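Local coordinates for protein regulator of nonsense transcripts 2 (Homo sapiens, PDB 4CEK) that acts in nonsense-mediated mRNA decay, the surveillance pathway that removes transcripts carrying premature stop codons, and contains three MIF4G domains, at residues Ile134-Ala137 / Ala138-Phe141; Pro181-Ser184 / Asp185-Glu188; Glu188-Cys191 / Ser192-Arg195; Glu222-Phe226 / Lys227-Lys231. All coordinates share one frame; numbering follows the deposited sequence.

How the contacts relate
All four contacts are local and lie within the MIF4G range; contacts 2 and 3 share Glu-188, the others follow in series, and none closes a long loop, nests in another or crosses it. Contact 1 is a turn within helix 131-144. Contact 2 joins the loop after helix 169-179 to the first turn of helix 185-203, and touches contact 1 where Met-183 SD packs on Phe-141 CE1. Contact 3 carries on along the same helix. Contact 4 ends helix 210-225; it meets contact 2 through Met-228 on Ala-187, and contact 3 through Leu-223 on Leu-194 and Phe-229 on Cys-191 and Arg-195. The start of helix 185-203 is thereby tied to helix 131-144 and to the end of helix 210-225.

Contact 1 of 4, residues Ile134-Ala137 / Ala138-Phe141; sequences IDKA and AMDF
The carbonyl of Ile-134 takes the amide of Ala-138, its O 3.2 Å from Ala-138 N, and so begins four consecutive i-to-i+4 bonds in the middle of helix 131-144. The Ile-134 side chain departs in another direction, onto Phe-171, Arg-174 and Leu-175 of helix 169-179. At Asp-135 the backbone oxygen accepts the amide of Met-139 and also lies among apolar carbons: Ala-138 CB is 3.4 Å from Asp-135 O, and Met-139 CE is 3.6 Å from it. The methionine doubles back in this way because CG stands anti to its own carbonyl carbon (chi1 -77°) and the chain then bends at chi3 (-66°), which returns the terminal methyl over the preceding turn. The buried carboxylate of Asp-135 is engaged by a salt bridge from OD2 to Arg-174. The same methyl lies over the Lys-136 backbone, Met-139 CE 3.7 Å from Lys-136 CA, with Lys-136 CG a looser 4.2 Å from Met-139 CE. The Lys-136 carbonyl receives the straightest bond of the set, Asp-140 N at 2.8 Å from Lys-136 O with 170° at the hydrogen. Ala-137 completes the row: Phe-141 N is 2.9 Å from Ala-137 O. The Ala-137 methyl packs on Phe-121 of helix 110-124 and the Ala-138 methyl on Leu-175 of helix 169-179, their small size consistent with close approach. Every carbonyl of residues 134-137 is thus satisfied by the main chain, and the aspartate side chains have partners outside this turn, a salt bridge for Asp-135 and an amide hydrogen bond from OD1 to Asn-144 for Asp-140.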
loop_
_atom_site.group_PDB
_atom_site.type_symbol
_atom_site.label_atom_id
_atom_site.label_comp_id
_atom_site.label_asym_id
_atom_site.label_seq_id
_atom_site.Cartn_x
_atom_site.Cartn_y
_atom_site.Cartn_z
ATOM N N ILE A 134 2.754 -16.446 1.681
ATOM C CA ILE A 134 2.321 -15.469 0.650
ATOM C C ILE A 134 3.054 -15.763 -0.664
ATOM O O ILE A 134 2.472 -15.618 -1.732
ATOM C CB ILE A 134 2.460 -13.972 1.106
ATOM C CG1 ILE A 134 1.535 -13.045 0.301
ATOM C CG2 ILE A 134 3.888 -13.483 0.968
ATOM C CD1 ILE A 134 0.051 -13.184 0.607
ATOM N N ASP A 135 4.309 -16.205 -0.576
ATOM C CA ASP A 135 5.054 -16.683 -1.752
ATOM C C ASP A 135 4.390 -17.920 -2.395
ATOM O O ASP A 135 4.310 -18.019 -3.615
ATOM C CB ASP A 135 6.522 -16.973 -1.386
ATOM C CG ASP A 135 7.354 -15.676 -1.126
ATOM O OD1 ASP A 135 6.815 -14.568 -1.316
ATOM O OD2 ASP A 135 8.553 -15.761 -0.742
ATOM N N LYS A 136 3.886 -18.843 -1.582
ATOM C CA LYS A 136 3.135 -20.002 -2.102
ATOM C C LYS A 136 1.903 -19.569 -2.882
ATOM O O LYS A 136 1.610 -20.103 -3.961
ATOM C CB LYS A 136 2.713 -20.959 -0.976
ATOM C CG LYS A 136 3.784 -21.977 -0.609
ATOM C CD LYS A 136 3.476 -22.713 0.700
ATOM C CE LYS A 136 4.614 -23.649 1.117
ATOM N NZ LYS A 136 4.992 -23.497 2.554
ATOM N N ALA A 137 1.182 -18.609 -2.318
ATOM C CA ALA A 137 -0.020 -18.066 -2.948
ATOM C C ALA A 137 0.289 -17.510 -4.343
ATOM O O ALA A 137 -0.492 -17.693 -5.292
ATOM C CB ALA A 137 -0.641 -16.994 -2.053
ATOM N N ALA A 138 1.429 -16.837 -4.454
ATOM C CA ALA A 138 1.909 -16.333 -5.721
ATOM C C ALA A 138 2.201 -17.463 -6.722
ATOM O O ALA A 138 1.881 -17.337 -7.905
ATOM C CB ALA A 138 3.155 -15.484 -5.516
ATOM N N MET A 139 2.827 -18.548 -6.277
ATOM C CA MET A 139 3.135 -19.662 -7.192
ATOM C C MET A 139 1.839 -20.319 -7.640
ATOM O O MET A 139 1.633 -20.569 -8.829
ATOM C CB MET A 139 4.094 -20.659 -6.547
ATOM C CG MET A 139 5.540 -20.170 -6.517
ATOM S SD MET A 139 6.768 -21.175 -5.617
ATOM C CE MET A 139 6.223 -21.038 -3.921
ATOM N N ASP A 140 0.939 -20.533 -6.690
ATOM C CA ASP A 140 -0.361 -21.133 -6.970
ATOM C C ASP A 140 -1.150 -20.321 -8.003
ATOM O O ASP A 140 -1.712 -20.871 -8.950
ATOM C CB ASP A 140 -1.149 -21.284 -5.652
ATOM C CG ASP A 140 -2.469 -21.999 -5.820
ATOM O OD1 ASP A 140 -2.663 -22.660 -6.865
ATOM O OD2 ASP A 140 -3.325 -21.918 -4.895
ATOM N N PHE A 141 -1.201 -19.008 -7.818
ATOM C CA PHE A 141 -1.959 -18.143 -8.724
ATOM C C PHE A 141 -1.317 -18.125 -10.112
ATOM O O PHE A 141 -1.984 -18.232 -11.132
ATOM C CB PHE A 141 -2.023 -16.712 -8.169
ATOM C CG PHE A 141 -2.903 -15.826 -8.958
ATOM C CD1 PHE A 141 -2.407 -15.164 -10.049
ATOM C CD2 PHE A 141 -4.253 -15.731 -8.669
ATOM C CE1 PHE A 141 -3.236 -14.371 -10.841
ATOM C CE2 PHE A 141 -5.089 -14.948 -9.456
ATOM C CZ PHE A 141 -4.566 -14.255 -10.543
#

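Contact 2 of 4, residues Pro181-Ser184 / Asp185-Glu188; sequences PCMS and DVAE
Ser-184 O is the polar hub of this turn. Glu-188 N lies 3.2 Å from Ser-184 O and bonds it with 157° at the hydrogen, and Ala-187 N makes a second, weak bond to the same oxygen, short but strongly bent. One residue earlier, Met-183 O takes a weak, nearly straight bond from Val-186 N at 3.3 Å. The side chains of Ser-184 and Glu-188 repeat the backbone link: the hydroxyl OG gives a weak hydrogen bond to Glu-188 OE2, 3.4 Å away. The glutamate folds back to meet it, bent at chi2 (-76°), and its CG rests 3.4 Å from Ser-184 O. The Asp-185 carboxylate is held by a salt bridge between OD2 and Arg-151 of helix 148-159; its OD1 lies close to Met-183 O, two acceptors that do not bond.

Here the chain passes from the loop after helix 169-179 into the first turn of helix 185-203, the short connection between two successive helices of the all-helical MIF4G domain. The early amides of the new helix find carbonyls in the loop itself, at Met-183 and Ser-184.

Further out, the packing is apolar. Met-183 and Val-186 run side by side in the same direction, with Met-183 SD 3.9 Å from Val-186 CG2. The methionine goes on to Phe-141, through SD, and to Cys-142, both of helix 131-144, while Val-186 settles on Val-155. Ala-187 CB, 3.3 Å from Ser-184 O, also touches His-180 and Met-228.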
loop_
_atom_site.group_PDB
_atom_site.type_symbol
_atom_site.label_atom_id
_atom_site.label_comp_id
_atom_site.label_asym_id
_atom_site.label_seq_id
_atom_site.Cartn_x
_atom_site.Cartn_y
_atom_site.Cartn_z
ATOM N N PRO A 181 6.887 -9.012 -12.256
ATOM C CA PRO A 181 7.763 -9.294 -13.392
ATOM C C PRO A 181 7.161 -10.201 -14.486
ATOM O O PRO A 181 7.725 -10.264 -15.576
ATOM C CB PRO A 181 8.978 -9.971 -12.727
ATOM C CG PRO A 181 8.980 -9.410 -11.333
ATOM C CD PRO A 181 7.516 -9.436 -10.989
ATOM N N CYS A 182 6.043 -10.874 -14.224
ATOM C CA CYS A 182 5.409 -11.680 -15.240
ATOM C C CYS A 182 3.891 -11.493 -15.388
ATOM O O CYS A 182 3.247 -12.245 -16.093
ATOM C CB CYS A 182 5.733 -13.132 -14.966
ATOM S SG CYS A 182 4.839 -13.755 -13.560
ATOM N N MET A 183 3.334 -10.493 -14.714
ATOM C CA MET A 183 1.990 -9.949 -14.978
ATOM C C MET A 183 1.933 -8.564 -14.294
ATOM O O MET A 183 1.253 -8.340 -13.284
ATOM C CB MET A 183 0.885 -10.853 -14.444
ATOM C CG MET A 183 0.969 -11.167 -12.966
ATOM S SD MET A 183 -0.400 -12.190 -12.418
ATOM C CE MET A 183 0.258 -13.744 -13.078
ATOM N N SER A 184 2.692 -7.639 -14.837
ATOM C CA SER A 184 2.774 -6.302 -14.283
ATOM C C SER A 184 1.398 -5.646 -13.984
ATOM O O SER A 184 1.309 -4.904 -13.018
ATOM C CB SER A 184 3.618 -5.416 -15.221
ATOM O OG SER A 184 2.920 -5.118 -16.408
ATOM N N ASP A 185 0.357 -5.928 -14.805
ATOM C CA ASP A 185 -0.987 -5.259 -14.702
ATOM C C ASP A 185 -1.700 -5.359 -13.342
ATOM O O ASP A 185 -2.622 -4.610 -13.036
ATOM C CB ASP A 185 -1.919 -5.792 -15.770
ATOM C CG ASP A 185 -2.041 -7.293 -15.720
ATOM O OD1 ASP A 185 -0.990 -7.954 -15.500
ATOM O OD2 ASP A 185 -3.178 -7.803 -15.903
ATOM N N VAL A 186 -1.301 -6.313 -12.533
ATOM C CA VAL A 186 -1.801 -6.360 -11.192
ATOM C C VAL A 186 -1.297 -5.128 -10.427
ATOM O O VAL A 186 -2.102 -4.414 -9.804
ATOM C CB VAL A 186 -1.348 -7.636 -10.509
ATOM C CG1 VAL A 186 -1.703 -7.559 -9.029
ATOM C CG2 VAL A 186 -1.998 -8.830 -11.234
ATOM N N ALA A 187 0.003 -4.860 -10.523
ATOM C CA ALA A 187 0.610 -3.676 -9.885
ATOM C C ALA A 187 -0.043 -2.397 -10.423
ATOM O O ALA A 187 -0.492 -1.541 -9.649
ATOM C CB ALA A 187 2.110 -3.647 -10.120
ATOM N N GLU A 188 -0.170 -2.318 -11.746
ATOM C CA GLU A 188 -0.641 -1.117 -12.392
ATOM C C GLU A 188 -2.032 -0.771 -11.904
ATOM O O GLU A 188 -2.318 0.379 -11.656
ATOM C CB GLU A 188 -0.753 -1.279 -13.912
ATOM C CG GLU A 188 0.328 -2.068 -14.644
ATOM C CD GLU A 188 1.599 -1.293 -14.802
ATOM O OE1 GLU A 188 1.635 -0.151 -14.277
ATOM O OE2 GLU A 188 2.539 -1.839 -15.442
#

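Contact 3 of 4, residues Glu188-Cys191 / Ser192-Arg195; sequences EDLC and SMLR
Leu-190 and Met-193 meet through their ends, Leu-190 CD1 lying 3.8 Å from Met-193 CE, with the two side chains crossing at about a right angle. The methionine is bent at chi3 (-79°), which swings its methyl back along helix 185-203 to 3.5 Å from both Asp-189 O and Leu-190 CA. Both residues also reach Phe-159 of helix 148-159, and Met-193 touches Val-155 too. Replacing Met-193 by an alanine would probably open a gap beside Leu-190 CD1 and leave Val-155 and Phe-159 without part of their packing. Leu-190 has a second apolar partner one turn on, its CG 4.1 Å from Leu-194 CD1, and both leucines touch Phe-219 of helix 210-225.

Cys-191 holds another flank. Its carbonyl accepts Arg-195 N at 2.8 Å with 174° at the hydrogen, and the arginine chain, bent at chi3, folds its guanidinium back so that Cys-191 O sits over one face of it, displaced towards the rim. Cys-191 CB is 4.1 Å from Arg-195 NH1, a loose approach beside the main-chain bond.

Glu-188 O and Asp-189 O take the amides of Ser-192 and Met-193 in the same i-to-i+4 pattern. With the carbonyls of residues 188-191 bonded to amides 192-195, the side chains of this turn meet one another chiefly carbon to carbon, while the guanidinium of the partly exposed Arg-195 lies back over Cys-191 O.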
loop_
_atom_site.group_PDB
_atom_site.type_symbol
_atom_site.label_atom_id
_atom_site.label_comp_id
_atom_site.label_asym_id
_atom_site.label_seq_id
_atom_site.Cartn_x
_atom_site.Cartn_y
_atom_site.Cartn_z
ATOM N N GLU A 188 -0.170 -2.318 -11.746
ATOM C CA GLU A 188 -0.641 -1.117 -12.392
ATOM C C GLU A 188 -2.032 -0.771 -11.904
ATOM O O GLU A 188 -2.318 0.379 -11.656
ATOM C CB GLU A 188 -0.753 -1.279 -13.912
ATOM C CG GLU A 188 0.328 -2.068 -14.644
ATOM C CD GLU A 188 1.599 -1.293 -14.802
ATOM O OE1 GLU A 188 1.635 -0.151 -14.277
ATOM O OE2 GLU A 188 2.539 -1.839 -15.442
ATOM N N ASP A 189 -2.915 -1.757 -11.835
ATOM C CA ASP A 189 -4.313 -1.507 -11.518
ATOM C C ASP A 189 -4.464 -1.142 -10.034
ATOM O O ASP A 189 -5.190 -0.206 -9.706
ATOM C CB ASP A 189 -5.190 -2.745 -11.797
ATOM C CG ASP A 189 -5.627 -2.877 -13.273
ATOM O OD1 ASP A 189 -5.052 -2.219 -14.158
ATOM O OD2 ASP A 189 -6.563 -3.673 -13.534
ATOM N N LEU A 190 -3.788 -1.889 -9.161
ATOM C CA LEU A 190 -3.870 -1.658 -7.730
ATOM C C LEU A 190 -3.344 -0.246 -7.453
ATOM O O LEU A 190 -4.023 0.523 -6.769
ATOM C CB LEU A 190 -3.111 -2.726 -6.917
ATOM C CG LEU A 190 -3.372 -2.695 -5.397
ATOM C CD1 LEU A 190 -4.849 -2.749 -5.020
ATOM C CD2 LEU A 190 -2.622 -3.798 -4.694
ATOM N N CYS A 191 -2.213 0.125 -8.066
ATOM C CA CYS A 191 -1.618 1.414 -7.784
ATOM C C CYS A 191 -2.536 2.528 -8.232
ATOM O O CYS A 191 -2.701 3.548 -7.528
ATOM C CB CYS A 191 -0.255 1.576 -8.429
ATOM S SG CYS A 191 0.985 0.523 -7.634
ATOM N N SER A 192 -3.135 2.325 -9.395
ATOM C CA SER A 192 -4.057 3.283 -9.933
ATOM C C SER A 192 -5.244 3.472 -9.036
ATOM O O SER A 192 -5.692 4.598 -8.800
ATOM C CB SER A 192 -4.539 2.836 -11.300
ATOM O OG SER A 192 -5.564 3.722 -11.720
ATOM N N MET A 193 -5.762 2.372 -8.532
ATOM C CA MET A 193 -6.873 2.424 -7.560
ATOM C C MET A 193 -6.461 3.150 -6.254
ATOM O O MET A 193 -7.230 3.931 -5.693
ATOM C CB MET A 193 -7.342 0.998 -7.244
ATOM C CG MET A 193 -8.051 0.292 -8.403
ATOM S SD MET A 193 -8.749 -1.297 -7.893
ATOM C CE MET A 193 -7.272 -2.301 -7.910
ATOM N N LEU A 194 -5.239 2.883 -5.784
ATOM C CA LEU A 194 -4.767 3.396 -4.516
ATOM C C LEU A 194 -4.521 4.883 -4.670
ATOM O O LEU A 194 -4.942 5.655 -3.821
ATOM C CB LEU A 194 -3.509 2.651 -4.062
ATOM C CG LEU A 194 -3.723 1.279 -3.410
ATOM C CD1 LEU A 194 -2.391 0.580 -3.112
ATOM C CD2 LEU A 194 -4.510 1.425 -2.122
ATOM N N ARG A 195 -3.913 5.303 -5.779
ATOM C CA ARG A 195 -3.786 6.730 -6.107
ATOM C C ARG A 195 -5.099 7.504 -6.121
ATOM O O ARG A 195 -5.159 8.622 -5.604
ATOM C CB ARG A 195 -3.148 6.946 -7.489
ATOM C CG ARG A 195 -1.637 6.873 -7.504
ATOM C CD ARG A 195 -1.046 7.580 -8.727
ATOM N NE ARG A 195 -1.697 7.112 -9.954
ATOM C CZ ARG A 195 -1.374 6.013 -10.627
ATOM N NH1 ARG A 195 -0.358 5.228 -10.236
ATOM N NH2 ARG A 195 -2.078 5.717 -11.712
#

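Contact 4 of 4, residues Glu222-Phe226 / Lys227-Lys231; sequences ELTKF and KMFTK
Leu-223 is the apolar centre, filling the angle between Met-228 and Phe-229. Leu-223 CB meets the Phe-229 ring at the edge, in the ring plane, 3.5 Å from Phe-229 CD2. With CG anti to its carbonyl carbon (chi1 -75°), Leu-223 spreads its methyls to both partners: CD1 lies 3.9 Å from Phe-229 CE2, and Leu-223 CD2 is 3.7 Å from Met-228 CB, those two side chains crossing at about a right angle.

Around this lies the end of helix 210-225, closed by a Schellman motif in which Lys-227 adopts positive phi (63°). Met-228 N bonds Leu-223 O at 2.8 Å, nearly in line with the carbonyl, while Lys-227 N reaches Thr-224 O at 2.9 Å from well above the carbonyl plane. A water 2.7 Å from Thr-224 O donates both to it and to Phe-229 O, bridging helix end and loop. Thr-224 OG1 bonds Ile-220 O one turn earlier and Thr-234 OG1 of helix 231-243. Within the helix, Lys-225 NZ forms a salt bridge with Glu-222 OE2 and also bonds Thr-259 O of helix 247-266.

Helix 185-203 meets Leu-223 with Leu-194, and Phe-229 with Cys-191 and Arg-195; Phe-226 leans on helix 169-179, while Thr-230 N-caps the following helix 231-243.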
loop_
_atom_site.group_PDB
_atom_site.type_symbol
_atom_site.label_atom_id
_atom_site.label_comp_id
_atom_site.label_asym_id
_atom_site.label_seq_id
_atom_site.Cartn_x
_atom_site.Cartn_y
_atom_site.Cartn_z
ATOM N N GLU A 222 3.664 0.436 1.914
ATOM C CA GLU A 222 4.229 -0.930 1.740
ATOM C C GLU A 222 4.667 -1.167 0.277
ATOM O O GLU A 222 5.778 -1.627 -0.013
ATOM C CB GLU A 222 3.187 -1.965 2.164
ATOM C CG GLU A 222 3.032 -2.103 3.685
ATOM C CD GLU A 222 4.381 -2.372 4.358
ATOM O OE1 GLU A 222 5.212 -3.107 3.785
ATOM O OE2 GLU A 222 4.660 -1.808 5.434
ATOM N N LEU A 223 3.819 -0.725 -0.634
ATOM C CA LEU A 223 4.098 -0.767 -2.057
ATOM C C LEU A 223 5.298 0.070 -2.438
ATOM O O LEU A 223 5.984 -0.251 -3.396
ATOM C CB LEU A 223 2.837 -0.347 -2.843
ATOM C CG LEU A 223 1.782 -1.475 -2.863
ATOM C CD1 LEU A 223 0.429 -0.981 -3.277
ATOM C CD2 LEU A 223 2.246 -2.621 -3.775
ATOM N N THR A 224 5.576 1.135 -1.686
ATOM C CA THR A 224 6.708 2.003 -1.993
ATOM C C THR A 224 7.978 1.264 -1.630
ATOM O O THR A 224 8.995 1.307 -2.383
ATOM C CB THR A 224 6.638 3.325 -1.185
ATOM O OG1 THR A 224 5.428 4.021 -1.522
ATOM C CG2 THR A 224 7.826 4.241 -1.469
ATOM N N LYS A 225 7.947 0.600 -0.464
ATOM C CA LYS A 225 9.116 -0.174 -0.011
ATOM C C LYS A 225 9.427 -1.298 -1.002
ATOM O O LYS A 225 10.560 -1.681 -1.125
ATOM C CB LYS A 225 8.953 -0.710 1.446
ATOM C CG LYS A 225 9.160 0.375 2.529
ATOM C CD LYS A 225 8.910 -0.088 3.986
ATOM C CE LYS A 225 7.499 -0.595 4.226
ATOM N NZ LYS A 225 7.137 -0.782 5.681
ATOM N N PHE A 226 8.418 -1.797 -1.712
ATOM C CA PHE A 226 8.628 -2.803 -2.753
ATOM C C PHE A 226 8.922 -2.220 -4.164
ATOM O O PHE A 226 9.061 -2.979 -5.132
ATOM C CB PHE A 226 7.407 -3.739 -2.804
ATOM C CG PHE A 226 7.460 -4.842 -1.784
ATOM C CD1 PHE A 226 8.368 -5.856 -1.917
ATOM C CD2 PHE A 226 6.608 -4.848 -0.714
ATOM C CE1 PHE A 226 8.437 -6.865 -0.988
ATOM C CE2 PHE A 226 6.651 -5.838 0.214
ATOM C CZ PHE A 226 7.564 -6.858 0.079
ATOM N N LYS A 227 9.000 -0.889 -4.263
ATOM C CA LYS A 227 9.208 -0.174 -5.521
ATOM C C LYS A 227 8.072 -0.384 -6.516
ATOM O O LYS A 227 8.311 -0.281 -7.704
ATOM C CB LYS A 227 10.539 -0.572 -6.189
ATOM C CG LYS A 227 11.743 -0.562 -5.259
ATOM C CD LYS A 227 13.007 -1.013 -5.983
ATOM C CE LYS A 227 14.151 -1.282 -4.997
ATOM N NZ LYS A 227 15.204 -2.208 -5.524
ATOM N N MET A 228 6.861 -0.709 -6.051
ATOM C CA MET A 228 5.685 -0.698 -6.924
ATOM C C MET A 228 5.161 0.722 -7.106
ATOM O O MET A 228 4.659 1.038 -8.145
ATOM C CB MET A 228 4.599 -1.606 -6.399
ATOM C CG MET A 228 5.002 -3.081 -6.382
ATOM S SD MET A 228 5.412 -3.814 -8.019
ATOM C CE MET A 228 7.198 -3.667 -8.116
ATOM N N PHE A 229 5.276 1.577 -6.090
ATOM C CA PHE A 229 5.228 3.037 -6.262
ATOM C C PHE A 229 6.660 3.481 -6.286
ATOM O O PHE A 229 7.479 2.895 -5.590
ATOM C CB PHE A 229 4.533 3.727 -5.115
ATOM C CG PHE A 229 3.054 3.672 -5.202
ATOM C CD1 PHE A 229 2.347 4.645 -5.885
ATOM C CD2 PHE A 229 2.350 2.637 -4.619
ATOM C CE1 PHE A 229 0.966 4.594 -5.962
ATOM C CE2 PHE A 229 0.964 2.577 -4.708
ATOM C CZ PHE A 229 0.279 3.562 -5.368
ATOM N N THR A 230 6.985 4.456 -7.131
ATOM C CA THR A 230 8.336 4.973 -7.205
ATOM C C THR A 230 8.435 5.996 -6.090
ATOM O O THR A 230 7.395 6.441 -5.554
ATOM C CB THR A 230 8.621 5.702 -8.550
ATOM O OG1 THR A 230 7.660 6.733 -8.701
ATOM C CG2 THR A 230 8.596 4.750 -9.795
ATOM N N LYS A 231 9.673 6.388 -5.770
ATOM C CA LYS A 231 9.965 7.388 -4.723
ATOM C C LYS A 231 9.300 8.684 -5.067
ATOM O O LYS A 231 8.689 9.346 -4.210
ATOM C CB LYS A 231 11.469 7.586 -4.585
ATOM C CG LYS A 231 12.126 6.368 -3.950
ATOM C CD LYS A 231 13.636 6.282 -4.168
ATOM C CE LYS A 231 14.165 5.000 -3.547
ATOM N NZ LYS A 231 14.032 3.859 -4.511
HETATM O O HOH W 1 9.735 3.129 -4.200
#